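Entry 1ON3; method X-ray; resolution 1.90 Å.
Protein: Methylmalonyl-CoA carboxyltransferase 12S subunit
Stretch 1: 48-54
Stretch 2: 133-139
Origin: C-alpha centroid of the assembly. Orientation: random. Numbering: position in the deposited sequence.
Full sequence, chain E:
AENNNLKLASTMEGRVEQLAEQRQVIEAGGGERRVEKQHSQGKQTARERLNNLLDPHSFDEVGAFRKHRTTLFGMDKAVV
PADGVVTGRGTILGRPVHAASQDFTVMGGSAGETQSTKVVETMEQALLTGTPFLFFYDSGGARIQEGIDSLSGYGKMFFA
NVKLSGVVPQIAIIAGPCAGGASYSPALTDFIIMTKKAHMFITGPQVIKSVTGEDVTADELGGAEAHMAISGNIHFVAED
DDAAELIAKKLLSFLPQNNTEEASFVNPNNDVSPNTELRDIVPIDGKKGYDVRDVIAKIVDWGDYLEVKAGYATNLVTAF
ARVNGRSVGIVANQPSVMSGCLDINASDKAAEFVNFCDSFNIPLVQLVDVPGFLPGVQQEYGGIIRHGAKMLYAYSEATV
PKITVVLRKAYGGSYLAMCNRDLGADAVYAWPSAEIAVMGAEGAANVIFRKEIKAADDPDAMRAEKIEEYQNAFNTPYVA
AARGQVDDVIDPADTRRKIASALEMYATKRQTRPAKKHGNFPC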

ATOM      1  N   GLU E  48      42.296   6.204 -16.353  1.00 10.68           N
ATOM      2  CA  GLU E  48      42.101   6.546 -17.757  1.00 16.60           C
ATOM      3  C   GLU E  48      40.749   5.984 -18.205  1.00 14.42           C
ATOM      4  O   GLU E  48      40.020   6.617 -18.963  1.00 13.77           O
ATOM      5  N   ARG E  49      40.422   4.788 -17.727  1.00 14.78           N
ATOM      6  CA  ARG E  49      39.158   4.143 -18.086  1.00 13.89           C
ATOM      7  C   ARG E  49      37.959   4.981 -17.650  1.00 15.80           C
ATOM      8  O   ARG E  49      37.029   5.198 -18.427  1.00 14.01           O
ATOM      9  N   LEU E  50      37.984   5.464 -16.412  1.00 10.27           N
ATOM     10  CA  LEU E  50      36.885   6.286 -15.936  1.00 13.22           C
ATOM     11  C   LEU E  50      36.864   7.605 -16.699  1.00 14.56           C
ATOM     12  O   LEU E  50      35.803   8.106 -17.062  1.00 14.02           O
ATOM     13  N   ASN E  51      38.045   8.158 -16.962  1.00 13.63           N
ATOM     14  CA  ASN E  51      38.122   9.422 -17.677  1.00 18.24           C
ATOM     15  C   ASN E  51      37.597   9.290 -19.102  1.00 17.78           C
ATOM     16  O   ASN E  51      37.004  10.220 -19.634  1.00 15.59           O
ATOM     17  N   ASN E  52      37.820   8.126 -19.711  1.00 18.62           N
ATOM     18  CA  ASN E  52      37.363   7.857 -21.070  1.00 18.77           C
ATOM     19  C   ASN E  52      35.866   7.557 -21.133  1.00 16.79           C
ATOM     20  O   ASN E  52      35.183   7.935 -22.087  1.00 18.07           O
ATOM     21  N   LEU E  53      35.358   6.882 -20.110  1.00 16.44           N
ATOM     22  CA  LEU E  53      33.946   6.519 -20.069  1.00 18.37           C
ATOM     23  C   LEU E  53      33.018   7.674 -19.697  1.00 18.95           C
ATOM     24  O   LEU E  53      31.966   7.856 -20.312  1.00 17.22           O
ATOM     25  N   LEU E  54      33.408   8.441 -18.684  1.00 15.49           N
ATOM     26  CA  LEU E  54      32.586   9.541 -18.187  1.00 17.10           C
ATOM     27  C   LEU E  54      32.748  10.863 -18.941  1.00 19.28           C
ATOM     28  O   LEU E  54      33.774  11.104 -19.585  1.00 16.34           O
ATOM     29  N   PHE E 133      25.062   1.572 -12.450  1.00  8.93           N
ATOM     30  CA  PHE E 133      26.348   1.282 -11.812  1.00  8.94           C
ATOM     31  C   PHE E 133      27.240   0.541 -12.811  1.00 10.14           C
ATOM     32  O   PHE E 133      26.844  -0.499 -13.345  1.00  9.21           O
ATOM     33  N   LEU E 134      28.438   1.069 -13.049  1.00  6.54           N
ATOM     34  CA  LEU E 134      29.392   0.466 -13.985  1.00  9.64           C
ATOM     35  C   LEU E 134      30.679   0.137 -13.220  1.00 11.95           C
ATOM     36  O   LEU E 134      31.121   0.908 -12.374  1.00 12.66           O
ATOM     37  N   PHE E 135      31.274  -1.007 -13.532  1.00 10.21           N
ATOM     38  CA  PHE E 135      32.463  -1.472 -12.823  1.00 13.79           C
ATOM     39  C   PHE E 135      33.515  -2.086 -13.764  1.00 12.55           C
ATOM     40  O   PHE E 135      33.226  -3.043 -14.470  1.00 11.16           O
ATOM     41  N   PHE E 136      34.720  -1.512 -13.773  1.00 12.86           N
ATOM     42  CA  PHE E 136      35.839  -2.040 -14.569  1.00 13.02           C
ATOM     43  C   PHE E 136      36.625  -2.974 -13.637  1.00 12.85           C
ATOM     44  O   PHE E 136      37.180  -2.534 -12.617  1.00 11.03           O
ATOM     45  N   TYR E 137      36.635  -4.260 -13.977  1.00 12.30           N
ATOM     46  CA  TYR E 137      37.327  -5.294 -13.209  1.00  9.80           C
ATOM     47  C   TYR E 137      38.718  -5.559 -13.810  1.00 12.12           C
ATOM     48  O   TYR E 137      38.859  -5.698 -15.017  1.00 11.74           O
ATOM     49  N   ASP E 138      39.732  -5.665 -12.959  1.00 12.23           N
ATOM     50  CA  ASP E 138      41.103  -5.885 -13.401  1.00 13.77           C
ATOM     51  C   ASP E 138      41.752  -6.328 -12.094  1.00 16.25           C
ATOM     52  O   ASP E 138      42.359  -5.511 -11.402  1.00 16.48           O
ATOM     53  N   SER E 139      41.639  -7.613 -11.760  1.00 14.33           N
ATOM     54  CA  SER E 139      42.120  -8.073 -10.459  1.00 18.23           C
ATOM     55  C   SER E 139      42.559  -9.528 -10.314  1.00 16.46           C
ATOM     56  O   SER E 139      42.074 -10.415 -11.005  1.00 19.12           O
TER

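The apolar centre of this contact is the ring of Phe136, which loses 104 Å² to the helix, more than any other residue of either stretch. Its CA-to-CB bond points toward the helix, and chi1 of -73° (m) with chi2 of 91° carries the ring into the gap between helix and strand, whose axes approach to 10.1 Å. The CA atoms of Arg49 and Phe136, 7.8 Å apart, mark the nearest backbone register, so the ring sits where the two main chains come closest.

Three helix residues meet this ring. Arg49 CB lies 3.8 Å from the centroid of the Phe136 ring and only 7° off the ring normal, a CH-pi contact over one face; farther along the same side chain, Arg49 CD comes within 3.8 Å of Phe136 CD2. Leu53, one helical turn on, also points toward the strand. Its chi1 of 176° (t) and chi2 of 78° (p) bring Leu53 CD2 to 3.8 Å from Phe136 CE1, an oblique approach to the ring. Leu50 starts sideways, but with chi1 m and chi2 t its end comes nearer, leaving Leu50 CD2 at 4.4 Å from Phe136 CE1. That longer distance and just 13 Å² of covered surface make it a lesser contributor.

Along the strand in one direction the apolar packing continues to Leu134, which points toward the helix with chi1 m and a chi2 of 100° that lies between wells. Leu134 CD2 is 4.2 Å from Leu53 CD2, so the same methyl of Leu53 touches both Leu134 and Phe136. The alternation expected of a strand explains the spacing: Leu134, Phe136 and Asp138 point toward the helix, whereas Phe135 and Tyr137 point away. Because helix and strand run at 147°, closer to antiparallel than parallel, Leu53 meets the earlier part of the strand while Arg49 reaches its later part.

The polar edge is formed by Arg49 and Asp138. With chi1 m and chi2 and chi3 both t, the arginine extends past the ring, placing Arg49 NH1 2.8 Å from Asp138 OD2. This is a salt bridge containing a hydrogen bond, with an N-H...acceptor angle of 155°, and the carboxylate oxygen lies near the guanidinium plane at its edge, where the N-H groups point. Asp138 adopts chi1 of -165° (t) and chi2 of -15°. Arg49 NE and NH2 and Asp138 OD2 also have hydrogen-bond partners elsewhere in the structure.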

ATOM      1  CB  GLU E  48      43.225   5.951 -18.614  1.00 14.92           C
ATOM      2  CG  GLU E  48      44.545   6.686 -18.468  1.00 15.38           C
ATOM      3  CD  GLU E  48      45.734   5.893 -18.990  1.00 20.94           C
ATOM      4  OE1 GLU E  48      46.834   6.464 -19.039  1.00 22.69           O
ATOM      5  OE2 GLU E  48      45.580   4.705 -19.338  1.00 19.34           O
ATOM      6  CB  ARG E  49      39.090   2.740 -17.463  1.00 12.01           C
ATOM      7  CG  ARG E  49      39.983   1.731 -18.199  1.00 11.15           C
ATOM      8  CD  ARG E  49      40.234   0.442 -17.395  1.00 11.93           C
ATOM      9  NE  ARG E  49      41.042  -0.508 -18.164  1.00 14.19           N
ATOM     10  CZ  ARG E  49      41.623  -1.596 -17.662  1.00 10.24           C
ATOM     11  NH1 ARG E  49      41.495  -1.900 -16.375  1.00 12.88           N
ATOM     12  NH2 ARG E  49      42.355  -2.374 -18.447  1.00 15.45           N
ATOM     13  CB  LEU E  50      37.025   6.550 -14.437  1.00 13.84           C
ATOM     14  CG  LEU E  50      36.683   5.353 -13.556  1.00 13.36           C
ATOM     15  CD1 LEU E  50      37.042   5.659 -12.097  1.00 17.87           C
ATOM     16  CD2 LEU E  50      35.193   5.045 -13.699  1.00 10.89           C
ATOM     17  CB  ASN E  51      39.558   9.944 -17.707  1.00 18.95           C
ATOM     18  CG  ASN E  51      39.636  11.367 -18.215  1.00 25.76           C
ATOM     19  OD1 ASN E  51      39.046  12.281 -17.628  1.00 27.27           O
ATOM     20  ND2 ASN E  51      40.354  11.568 -19.314  1.00 26.74           N
ATOM     21  CB  ASN E  52      38.142   6.678 -21.659  1.00 21.25           C
ATOM     22  CG  ASN E  52      39.564   7.052 -22.032  1.00 23.21           C
ATOM     23  OD1 ASN E  52      40.422   6.190 -22.225  1.00 25.50           O
ATOM     24  ND2 ASN E  52      39.815   8.343 -22.139  1.00 18.72           N
ATOM     25  CB  LEU E  53      33.735   5.383 -19.067  1.00 11.00           C
ATOM     26  CG  LEU E  53      32.267   4.965 -18.841  1.00 14.00           C
ATOM     27  CD1 LEU E  53      31.782   4.094 -20.011  1.00 14.66           C
ATOM     28  CD2 LEU E  53      32.149   4.185 -17.540  1.00 10.75           C
ATOM     29  CB  LEU E  54      32.888   9.760 -16.701  1.00 15.97           C
ATOM     30  CG  LEU E  54      32.810   8.515 -15.803  1.00 14.96           C
ATOM     31  CD1 LEU E  54      33.342   8.831 -14.411  1.00 10.71           C
ATOM     32  CD2 LEU E  54      31.358   8.029 -15.727  1.00 13.62           C
ATOM     33  CB  PHE E 133      26.165   0.394 -10.584  1.00  8.78           C
ATOM     34  CG  PHE E 133      27.457  -0.075  -9.997  1.00 12.07           C
ATOM     35  CD1 PHE E 133      27.804  -1.423 -10.019  1.00 16.43           C
ATOM     36  CD2 PHE E 133      28.348   0.834  -9.458  1.00 11.02           C
ATOM     37  CE1 PHE E 133      29.037  -1.851  -9.507  1.00 16.68           C
ATOM     38  CE2 PHE E 133      29.581   0.415  -8.948  1.00 15.56           C
ATOM     39  CZ  PHE E 133      29.919  -0.930  -8.977  1.00 16.51           C
ATOM     40  CB  LEU E 134      29.675   1.415 -15.155  1.00 12.21           C
ATOM     41  CG  LEU E 134      28.428   1.720 -16.010  1.00 14.93           C
ATOM     42  CD1 LEU E 134      27.867   3.077 -15.603  1.00 18.28           C
ATOM     43  CD2 LEU E 134      28.772   1.720 -17.490  1.00 11.46           C
ATOM     44  CB  PHE E 135      31.991  -2.515 -11.795  1.00 12.34           C
ATOM     45  CG  PHE E 135      33.018  -2.915 -10.762  1.00 14.70           C
ATOM     46  CD1 PHE E 135      32.605  -3.578  -9.615  1.00 11.89           C
ATOM     47  CD2 PHE E 135      34.381  -2.681 -10.944  1.00 15.81           C
ATOM     48  CE1 PHE E 135      33.532  -4.012  -8.657  1.00 14.85           C
ATOM     49  CE2 PHE E 135      35.319  -3.113  -9.988  1.00 17.60           C
ATOM     50  CZ  PHE E 135      34.886  -3.779  -8.845  1.00 12.81           C
ATOM     51  CB  PHE E 136      36.792  -0.933 -15.046  1.00 11.81           C
ATOM     52  CG  PHE E 136      36.244  -0.064 -16.158  1.00 12.25           C
ATOM     53  CD1 PHE E 136      35.551   1.104 -15.866  1.00 12.49           C
ATOM     54  CD2 PHE E 136      36.490  -0.381 -17.492  1.00  9.59           C
ATOM     55  CE1 PHE E 136      35.119   1.956 -16.895  1.00 12.23           C
ATOM     56  CE2 PHE E 136      36.068   0.456 -18.522  1.00 14.16           C
ATOM     57  CZ  PHE E 136      35.380   1.633 -18.222  1.00 12.86           C
ATOM     58  CB  TYR E 137      36.517  -6.592 -13.259  1.00  8.75           C
ATOM     59  CG  TYR E 137      35.174  -6.514 -12.580  1.00 10.86           C
ATOM     60  CD1 TYR E 137      35.001  -7.002 -11.292  1.00  9.72           C
ATOM     61  CD2 TYR E 137      34.057  -6.010 -13.252  1.00  9.01           C
ATOM     62  CE1 TYR E 137      33.746  -7.005 -10.678  1.00  7.97           C
ATOM     63  CE2 TYR E 137      32.793  -6.002 -12.652  1.00  9.08           C
ATOM     64  CZ  TYR E 137      32.642  -6.502 -11.370  1.00  8.81           C
ATOM     65  OH  TYR E 137      31.402  -6.511 -10.774  1.00 10.73           O
ATOM     66  CB  ASP E 138      41.692  -4.540 -13.865  1.00 12.69           C
ATOM     67  CG  ASP E 138      42.968  -4.703 -14.678  1.00 15.17           C
ATOM     68  OD1 ASP E 138      43.539  -5.806 -14.640  1.00 16.06           O
ATOM     69  OD2 ASP E 138      43.397  -3.726 -15.336  1.00 16.02           O
ATOM     70  CB  SER E 139      41.004  -7.797  -9.433  1.00 17.65           C
ATOM     71  OG  SER E 139      41.178  -8.503  -8.216  1.00 16.95           O
TER